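Cysteine protease-like VirA (Shigella flexneri, PDB 3EB8) is a secreted Shigella virulence effector required for entry into epithelial cells and for bacterial spreading, although its reported protease activity on alpha-tubulin is disputed. Local coordinates at residues Phe160-Leu173 against Leu218-Leu232. Numbering follows the deposited sequence.
Sequences FNNIEIPLKLIADL and LFTSLFQDPAFISAL
Two CH-pi contacts join Phe-160 to Leu-222 and Leu-173 to Phe-223. Leu-222 CD1 sits 3.6 Å from the centroid of the Phe-160 ring, only 8° off its normal, so the methyl rests squarely on the face. The chi1 of Phe-160, 177°, sets CG opposite the backbone N and places the ring against Leu-222 CD1, with Leu-218 CD2 near CD2 of the ring. The second contact is similar: Leu-173 CD2 lies 4.0 Å from the Phe-223 ring centroid, while Phe-219 CB, from the same segment as Phe-223, covers the opposite face and Leu-169 meets the edge, its CD1 3.8 Å from Phe-223 CE2. A flat ring suits this place between a leucine methyl and a methylene.

The segment 160-173 runs from a beta hairpin into a helix. Phe-160 and Ile-163 close a type I' turn, whose positive phi angles asparagine tolerates well at Asn-161 and Asn-162, and both flanking side chains point at segment 218-232. That segment, which lies in the tubulin-binding region (182-273), breaks its helix at Leu-222; Asp-225 N-caps the next, its OD1 accepting from Ala-227 N at 2.9 Å.

The remaining contacts are aliphatic or aliphatic-aromatic. Ile-163 divides its branches: CD1 meets Leu-218 CD2 tip to tip at 3.7 Å, and CG2 touches the edge of the Phe-219 ring. Branched Ile-165 likewise serves several partners, its CG1 lying 3.6 Å from Phe-219 CE2 and its CD1 at the edge of Phe-228. Further along, Leu-232 CD2 packs 3.9 Å from Leu-173 CD2 and also meets Ile-170 CD1. Outside the two segments, Tyr-300 of strand 300-312 touches Phe-160 and Leu-222 and packs edge-to-face with Phe-228.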
ATOM      1  N   PHE A 160       7.095   5.151   8.979  1.00 48.06           N
ATOM      2  CA  PHE A 160       6.968   4.244  10.102  1.00 54.31           C
ATOM      3  C   PHE A 160       5.987   4.845  11.094  1.00 57.11           C
ATOM      4  O   PHE A 160       6.169   5.972  11.551  1.00 55.30           O
ATOM      5  CB  PHE A 160       8.305   3.978  10.780  1.00 53.37           C
ATOM      6  CG  PHE A 160       8.189   3.101  11.984  1.00 50.07           C
ATOM      7  CD1 PHE A 160       8.341   1.737  11.880  1.00 51.16           C
ATOM      8  CD2 PHE A 160       7.902   3.633  13.213  1.00 49.41           C
ATOM      9  CE1 PHE A 160       8.217   0.932  12.990  1.00 52.26           C
ATOM     10  CE2 PHE A 160       7.776   2.829  14.317  1.00 64.80           C
ATOM     11  CZ  PHE A 160       7.934   1.483  14.209  1.00 49.04           C
ATOM     12  N   ASN A 161       4.940   4.099  11.416  1.00 72.66           N
ATOM     13  CA  ASN A 161       3.908   4.591  12.324  1.00 74.42           C
ATOM     14  C   ASN A 161       3.454   6.016  12.035  1.00 60.43           C
ATOM     15  O   ASN A 161       3.438   6.864  12.915  1.00 62.88           O
ATOM     16  CB  ASN A 161       4.346   4.438  13.785  1.00 81.42           C
ATOM     17  CG  ASN A 161       3.699   3.236  14.459  1.00 90.24           C
ATOM     18  OD1 ASN A 161       2.510   3.274  14.786  1.00104.23           O
ATOM     19  ND2 ASN A 161       4.471   2.157  14.657  1.00 57.65           N
ATOM     20  N   ASN A 162       3.090   6.273  10.787  1.00 56.71           N
ATOM     21  CA  ASN A 162       2.556   7.574  10.401  1.00 65.23           C
ATOM     22  C   ASN A 162       3.570   8.703  10.455  1.00 76.08           C
ATOM     23  O   ASN A 162       3.204   9.874  10.534  1.00 86.36           O
ATOM     24  CB  ASN A 162       1.340   7.925  11.252  1.00 75.82           C
ATOM     25  CG  ASN A 162       0.080   7.264  10.750  1.00 90.78           C
ATOM     26  OD1 ASN A 162      -0.258   7.369   9.570  1.00 93.38           O
ATOM     27  ND2 ASN A 162      -0.629   6.576  11.645  1.00 89.68           N
ATOM     28  N   ILE A 163       4.846   8.344  10.408  1.00 76.59           N
ATOM     29  CA  ILE A 163       5.905   9.330  10.406  1.00 52.92           C
ATOM     30  C   ILE A 163       6.654   9.234   9.092  1.00 70.52           C
ATOM     31  O   ILE A 163       7.251   8.193   8.794  1.00 56.66           O
ATOM     32  CB  ILE A 163       6.891   9.062  11.548  1.00 73.43           C
ATOM     33  CG1 ILE A 163       6.175   9.119  12.900  1.00 61.92           C
ATOM     34  CG2 ILE A 163       8.062  10.029  11.492  1.00 53.77           C
ATOM     35  CD1 ILE A 163       6.956   8.444  14.029  1.00 54.45           C
ATOM     36  N   GLU A 164       6.631  10.299   8.297  1.00 52.81           N
ATOM     37  CA  GLU A 164       7.402  10.271   7.063  1.00 58.83           C
ATOM     38  C   GLU A 164       8.897  10.162   7.358  1.00 51.86           C
ATOM     39  O   GLU A 164       9.474  10.996   8.054  1.00 58.96           O
ATOM     40  CB  GLU A 164       7.109  11.466   6.158  1.00 53.59           C
ATOM     41  CG  GLU A 164       7.999  11.490   4.919  1.00 84.33           C
ATOM     42  CD  GLU A 164       7.426  12.291   3.753  1.00 81.19           C
ATOM     43  OE1 GLU A 164       7.870  12.058   2.607  1.00 88.60           O
ATOM     44  OE2 GLU A 164       6.542  13.146   3.972  1.00 64.33           O
ATOM     45  N   ILE A 165       9.506   9.101   6.855  1.00 50.59           N
ATOM     46  CA  ILE A 165      10.944   8.980   6.880  1.00 50.44           C
ATOM     47  C   ILE A 165      11.507   9.719   5.668  1.00 51.11           C
ATOM     48  O   ILE A 165      11.228   9.374   4.517  1.00 50.79           O
ATOM     49  CB  ILE A 165      11.389   7.511   6.845  1.00 54.96           C
ATOM     50  CG1 ILE A 165      10.780   6.750   8.018  1.00 53.63           C
ATOM     51  CG2 ILE A 165      12.913   7.413   6.853  1.00 53.37           C
ATOM     52  CD1 ILE A 165      11.278   5.337   8.165  1.00 52.81           C
ATOM     53  N   PRO A 166      12.298  10.754   5.923  1.00 52.31           N
ATOM     54  CA  PRO A 166      12.815  11.555   4.815  1.00 53.28           C
ATOM     55  C   PRO A 166      13.561  10.670   3.823  1.00 54.33           C
ATOM     56  O   PRO A 166      14.360   9.828   4.236  1.00 59.19           O
ATOM     57  CB  PRO A 166      13.782  12.517   5.508  1.00 57.14           C
ATOM     58  CG  PRO A 166      13.285  12.598   6.918  1.00 55.85           C
ATOM     59  CD  PRO A 166      12.708  11.263   7.242  1.00 53.15           C
ATOM     60  N   LEU A 167      13.307  10.873   2.533  1.00 53.05           N
ATOM     61  CA  LEU A 167      13.899  10.067   1.471  1.00 57.59           C
ATOM     62  C   LEU A 167      15.421  10.112   1.442  1.00 55.58           C
ATOM     63  O   LEU A 167      16.073   9.109   1.148  1.00 56.53           O
ATOM     64  CB  LEU A 167      13.322  10.465   0.107  1.00 53.78           C
ATOM     65  CG  LEU A 167      11.954   9.849  -0.207  1.00 55.92           C
ATOM     66  CD1 LEU A 167      11.264  10.570  -1.369  1.00 55.03           C
ATOM     67  CD2 LEU A 167      12.069   8.351  -0.489  1.00 51.99           C
ATOM     68  N   LYS A 168      15.988  11.273   1.737  1.00 54.63           N
ATOM     69  CA  LYS A 168      17.438  11.408   1.765  1.00 56.61           C
ATOM     70  C   LYS A 168      18.030  10.477   2.835  1.00 54.53           C
ATOM     71  O   LYS A 168      19.121   9.920   2.667  1.00 57.24           O
ATOM     72  CB  LYS A 168      17.831  12.873   2.009  1.00 57.27           C
ATOM     73  CG  LYS A 168      19.317  13.115   2.247  1.00 85.56           C
ATOM     74  CD  LYS A 168      20.142  12.865   0.987  1.00101.38           C
ATOM     75  CE  LYS A 168      21.563  13.407   1.135  1.00106.46           C
ATOM     76  NZ  LYS A 168      22.163  13.046   2.454  1.00104.39           N
ATOM     77  N   LEU A 169      17.301  10.315   3.932  1.00 53.70           N
ATOM     78  CA  LEU A 169      17.715   9.444   5.020  1.00 53.01           C
ATOM     79  C   LEU A 169      17.621   7.991   4.597  1.00 63.61           C
ATOM     80  O   LEU A 169      18.454   7.173   4.988  1.00 51.55           O
ATOM     81  CB  LEU A 169      16.839   9.667   6.247  1.00 52.78           C
ATOM     82  CG  LEU A 169      17.034   8.681   7.391  1.00 52.18           C
ATOM     83  CD1 LEU A 169      18.507   8.598   7.781  1.00 53.16           C
ATOM     84  CD2 LEU A 169      16.181   9.096   8.579  1.00 52.49           C
ATOM     85  N   ILE A 170      16.603   7.665   3.803  1.00 53.53           N
ATOM     86  CA  ILE A 170      16.525   6.327   3.247  1.00 50.00           C
ATOM     87  C   ILE A 170      17.715   6.078   2.317  1.00 56.20           C
ATOM     88  O   ILE A 170      18.355   5.023   2.385  1.00 60.32           O
ATOM     89  CB  ILE A 170      15.224   6.077   2.482  1.00 53.94           C
ATOM     90  CG1 ILE A 170      13.994   6.317   3.381  1.00 50.00           C
ATOM     91  CG2 ILE A 170      15.247   4.679   1.861  1.00 48.81           C
ATOM     92  CD1 ILE A 170      13.758   5.265   4.419  1.00 47.86           C
ATOM     93  N   ALA A 171      18.016   7.044   1.452  1.00 52.05           N
ATOM     94  CA  ALA A 171      19.145   6.900   0.536  1.00 56.43           C
ATOM     95  C   ALA A 171      20.464   6.752   1.300  1.00 62.03           C
ATOM     96  O   ALA A 171      21.313   5.953   0.925  1.00 66.93           O
ATOM     97  CB  ALA A 171      19.216   8.077  -0.434  1.00 54.73           C
ATOM     98  N   ASP A 172      20.636   7.517   2.374  1.00 57.99           N
ATOM     99  CA  ASP A 172      21.853   7.391   3.173  1.00 65.28           C
ATOM    100  C   ASP A 172      21.937   6.013   3.850  1.00 63.65           C
ATOM    101  O   ASP A 172      23.007   5.415   3.925  1.00 56.57           O
ATOM    102  CB  ASP A 172      21.952   8.500   4.227  1.00 55.64           C
ATOM    103  CG  ASP A 172      22.218   9.866   3.632  1.00 67.32           C
ATOM    104  OD1 ASP A 172      22.563   9.940   2.432  1.00 80.43           O
ATOM    105  OD2 ASP A 172      22.092  10.870   4.375  1.00 60.25           O
ATOM    106  N   LEU A 173      20.806   5.524   4.349  1.00 59.07           N
ATOM    107  CA  LEU A 173      20.741   4.204   4.971  1.00 65.03           C
ATOM    108  C   LEU A 173      21.057   3.104   3.962  1.00 62.78           C
ATOM    109  O   LEU A 173      21.901   2.253   4.200  1.00 64.70           O
ATOM    110  CB  LEU A 173      19.349   3.963   5.565  1.00 50.15           C
ATOM    111  CG  LEU A 173      19.038   2.554   6.090  1.00 55.61           C
ATOM    112  CD1 LEU A 173      19.894   2.225   7.290  1.00 49.98           C
ATOM    113  CD2 LEU A 173      17.565   2.418   6.460  1.00 48.12           C
ATOM    114  N   LEU A 218      13.913   6.985  17.827  1.00 58.14           N
ATOM    115  CA  LEU A 218      13.099   5.956  17.219  1.00 56.09           C
ATOM    116  C   LEU A 218      13.832   5.323  16.041  1.00 61.29           C
ATOM    117  O   LEU A 218      14.005   4.101  15.980  1.00 55.68           O
ATOM    118  CB  LEU A 218      11.778   6.568  16.758  1.00 55.65           C
ATOM    119  CG  LEU A 218      10.759   5.649  16.090  1.00 57.51           C
ATOM    120  CD1 LEU A 218      10.537   4.439  16.976  1.00 57.24           C
ATOM    121  CD2 LEU A 218       9.451   6.404  15.854  1.00 58.61           C
ATOM    122  N   PHE A 219      14.276   6.155  15.104  1.00 54.01           N
ATOM    123  CA  PHE A 219      14.925   5.632  13.913  1.00 52.60           C
ATOM    124  C   PHE A 219      16.308   5.078  14.202  1.00 53.21           C
ATOM    125  O   PHE A 219      16.820   4.289  13.434  1.00 52.23           O
ATOM    126  CB  PHE A 219      14.973   6.667  12.781  1.00 52.39           C
ATOM    127  CG  PHE A 219      13.619   7.095  12.321  1.00 55.24           C
ATOM    128  CD1 PHE A 219      13.283   8.432  12.250  1.00 52.92           C
ATOM    129  CD2 PHE A 219      12.651   6.146  12.017  1.00 51.00           C
ATOM    130  CE1 PHE A 219      12.009   8.824  11.847  1.00 58.32           C
ATOM    131  CE2 PHE A 219      11.378   6.534  11.608  1.00 50.31           C
ATOM    132  CZ  PHE A 219      11.061   7.879  11.522  1.00 51.41           C
ATOM    133  N   THR A 220      16.912   5.493  15.304  1.00 55.10           N
ATOM    134  CA  THR A 220      18.208   4.935  15.675  1.00 56.06           C
ATOM    135  C   THR A 220      18.065   3.470  16.062  1.00 55.48           C
ATOM    136  O   THR A 220      18.889   2.638  15.700  1.00 55.23           O
ATOM    137  CB  THR A 220      18.870   5.716  16.832  1.00 58.65           C
ATOM    138  OG1 THR A 220      19.285   7.004  16.359  1.00 59.40           O
ATOM    139  CG2 THR A 220      20.089   4.968  17.349  1.00 59.90           C
ATOM    140  N   SER A 221      17.004   3.177  16.805  1.00 56.33           N
ATOM    141  CA  SER A 221      16.700   1.823  17.241  1.00 55.16           C
ATOM    142  C   SER A 221      16.305   0.961  16.049  1.00 52.97           C
ATOM    143  O   SER A 221      16.952  -0.038  15.762  1.00 52.67           O
ATOM    144  CB  SER A 221      15.599   1.838  18.305  1.00 62.43           C
ATOM    145  OG  SER A 221      14.996   0.564  18.432  1.00 67.45           O
ATOM    146  N   LEU A 222      15.248   1.342  15.343  1.00 51.68           N
ATOM    147  CA  LEU A 222      15.003   0.740  14.037  1.00 49.93           C
ATOM    148  C   LEU A 222      16.297   1.080  13.330  1.00 60.50           C
ATOM    149  O   LEU A 222      17.085   1.856  13.852  1.00 89.62           O
ATOM    150  CB  LEU A 222      13.841   1.415  13.331  1.00 49.04           C
ATOM    151  CG  LEU A 222      12.522   1.650  14.060  1.00 52.57           C
ATOM    152  CD1 LEU A 222      11.632   2.617  13.260  1.00 48.92           C
ATOM    153  CD2 LEU A 222      11.821   0.333  14.297  1.00 48.84           C
ATOM    154  N   PHE A 223      16.541   0.521  12.168  1.00 49.12           N
ATOM    155  CA  PHE A 223      17.771   0.839  11.422  1.00 56.17           C
ATOM    156  C   PHE A 223      18.917  -0.056  11.875  1.00 50.48           C
ATOM    157  O   PHE A 223      19.794  -0.401  11.088  1.00 57.17           O
ATOM    158  CB  PHE A 223      18.192   2.312  11.560  1.00 50.56           C
ATOM    159  CG  PHE A 223      17.419   3.274  10.676  1.00 54.96           C
ATOM    160  CD1 PHE A 223      16.079   3.061  10.374  1.00 48.78           C
ATOM    161  CD2 PHE A 223      18.030   4.423  10.184  1.00 52.93           C
ATOM    162  CE1 PHE A 223      15.379   3.960   9.585  1.00 48.51           C
ATOM    163  CE2 PHE A 223      17.327   5.331   9.379  1.00 50.40           C
ATOM    164  CZ  PHE A 223      16.002   5.092   9.086  1.00 49.82           C
ATOM    165  N   GLN A 224      18.909  -0.403  13.158  1.00 51.40           N
ATOM    166  CA  GLN A 224      19.767  -1.453  13.670  1.00 52.40           C
ATOM    167  C   GLN A 224      18.981  -2.756  13.800  1.00 51.61           C
ATOM    168  O   GLN A 224      19.533  -3.783  14.161  1.00 52.40           O
ATOM    169  CB  GLN A 224      20.342  -1.073  15.036  1.00 54.42           C
ATOM    170  CG  GLN A 224      21.226   0.160  15.005  1.00 58.26           C
ATOM    171  CD  GLN A 224      21.760   0.488  16.373  1.00 63.98           C
ATOM    172  OE1 GLN A 224      21.227   1.360  17.076  1.00 58.64           O
ATOM    173  NE2 GLN A 224      22.798  -0.236  16.787  1.00 59.48           N
ATOM    174  N   ASP A 225      17.684  -2.713  13.531  1.00 50.30           N
ATOM    175  CA  ASP A 225      16.896  -3.921  13.619  1.00 51.77           C
ATOM    176  C   ASP A 225      16.834  -4.590  12.239  1.00 48.57           C
ATOM    177  O   ASP A 225      16.206  -4.077  11.324  1.00 47.53           O
ATOM    178  CB  ASP A 225      15.500  -3.609  14.170  1.00 49.33           C
ATOM    179  CG  ASP A 225      14.647  -4.836  14.320  1.00 61.77           C
ATOM    180  OD1 ASP A 225      15.074  -5.934  13.895  1.00 55.60           O
ATOM    181  OD2 ASP A 225      13.540  -4.701  14.864  1.00 58.61           O
ATOM    182  N   PRO A 226      17.489  -5.755  12.094  1.00 49.04           N
ATOM    183  CA  PRO A 226      17.532  -6.420  10.791  1.00 48.39           C
ATOM    184  C   PRO A 226      16.130  -6.758  10.300  1.00 47.22           C
ATOM    185  O   PRO A 226      15.891  -6.803   9.106  1.00 46.61           O
ATOM    186  CB  PRO A 226      18.324  -7.696  11.063  1.00 49.49           C
ATOM    187  CG  PRO A 226      19.042  -7.446  12.345  1.00 56.76           C
ATOM    188  CD  PRO A 226      18.136  -6.558  13.141  1.00 50.48           C
ATOM    189  N   ALA A 227      15.199  -6.973  11.208  1.00 47.16           N
ATOM    190  CA  ALA A 227      13.855  -7.276  10.773  1.00 46.30           C
ATOM    191  C   ALA A 227      13.253  -6.036  10.124  1.00 45.52           C
ATOM    192  O   ALA A 227      12.520  -6.132   9.152  1.00 45.05           O
ATOM    193  CB  ALA A 227      12.995  -7.759  11.933  1.00 46.70           C
ATOM    194  N   PHE A 228      13.587  -4.867  10.661  1.00 45.80           N
ATOM    195  CA  PHE A 228      13.134  -3.626  10.069  1.00 45.34           C
ATOM    196  C   PHE A 228      13.771  -3.392   8.687  1.00 45.09           C
ATOM    197  O   PHE A 228      13.088  -3.027   7.732  1.00 44.64           O
ATOM    198  CB  PHE A 228      13.388  -2.419  10.976  1.00 46.01           C
ATOM    199  CG  PHE A 228      12.997  -1.127  10.332  1.00 48.12           C
ATOM    200  CD1 PHE A 228      11.665  -0.736  10.293  1.00 45.51           C
ATOM    201  CD2 PHE A 228      13.947  -0.347   9.680  1.00 46.03           C
ATOM    202  CE1 PHE A 228      11.288   0.439   9.641  1.00 45.94           C
ATOM    203  CE2 PHE A 228      13.582   0.831   9.037  1.00 46.02           C
ATOM    204  CZ  PHE A 228      12.251   1.230   9.011  1.00 45.77           C
ATOM    205  N   ILE A 229      15.079  -3.597   8.586  1.00 45.66           N
ATOM    206  CA  ILE A 229      15.745  -3.449   7.296  1.00 45.77           C
ATOM    207  C   ILE A 229      15.088  -4.377   6.280  1.00 45.37           C
ATOM    208  O   ILE A 229      14.830  -4.002   5.137  1.00 45.61           O
ATOM    209  CB  ILE A 229      17.247  -3.778   7.395  1.00 46.74           C
ATOM    210  CG1 ILE A 229      17.927  -2.838   8.398  1.00 47.47           C
ATOM    211  CG2 ILE A 229      17.898  -3.712   6.017  1.00 47.12           C
ATOM    212  CD1 ILE A 229      17.640  -1.349   8.148  1.00 47.35           C
ATOM    213  N   SER A 230      14.793  -5.585   6.739  1.00 45.51           N
ATOM    214  CA  SER A 230      14.171  -6.604   5.920  1.00 45.25           C
ATOM    215  C   SER A 230      12.793  -6.149   5.478  1.00 51.50           C
ATOM    216  O   SER A 230      12.427  -6.327   4.318  1.00 44.82           O
ATOM    217  CB  SER A 230      14.086  -7.929   6.696  1.00 53.87           C
ATOM    218  OG  SER A 230      15.374  -8.494   6.906  1.00 46.40           O
ATOM    219  N   ALA A 231      12.041  -5.549   6.402  1.00 44.29           N
ATOM    220  CA  ALA A 231      10.686  -5.072   6.110  1.00 44.02           C
ATOM    221  C   ALA A 231      10.687  -3.920   5.098  1.00 49.93           C
ATOM    222  O   ALA A 231       9.924  -3.922   4.124  1.00 49.81           O
ATOM    223  CB  ALA A 231       9.998  -4.640   7.378  1.00 43.92           C
ATOM    224  N   LEU A 232      11.544  -2.932   5.347  1.00 45.94           N
ATOM    225  CA  LEU A 232      11.712  -1.798   4.444  1.00 44.50           C
ATOM    226  C   LEU A 232      12.137  -2.220   3.025  1.00 44.97           C
ATOM    227  O   LEU A 232      11.530  -1.805   2.026  1.00 45.35           O
ATOM    228  CB  LEU A 232      12.744  -0.836   5.020  1.00 44.81           C
ATOM    229  CG  LEU A 232      13.194   0.348   4.160  1.00 45.39           C
ATOM    230  CD1 LEU A 232      12.011   1.249   3.771  1.00 45.50           C
ATOM    231  CD2 LEU A 232      14.273   1.143   4.886  1.00 45.89           C
TER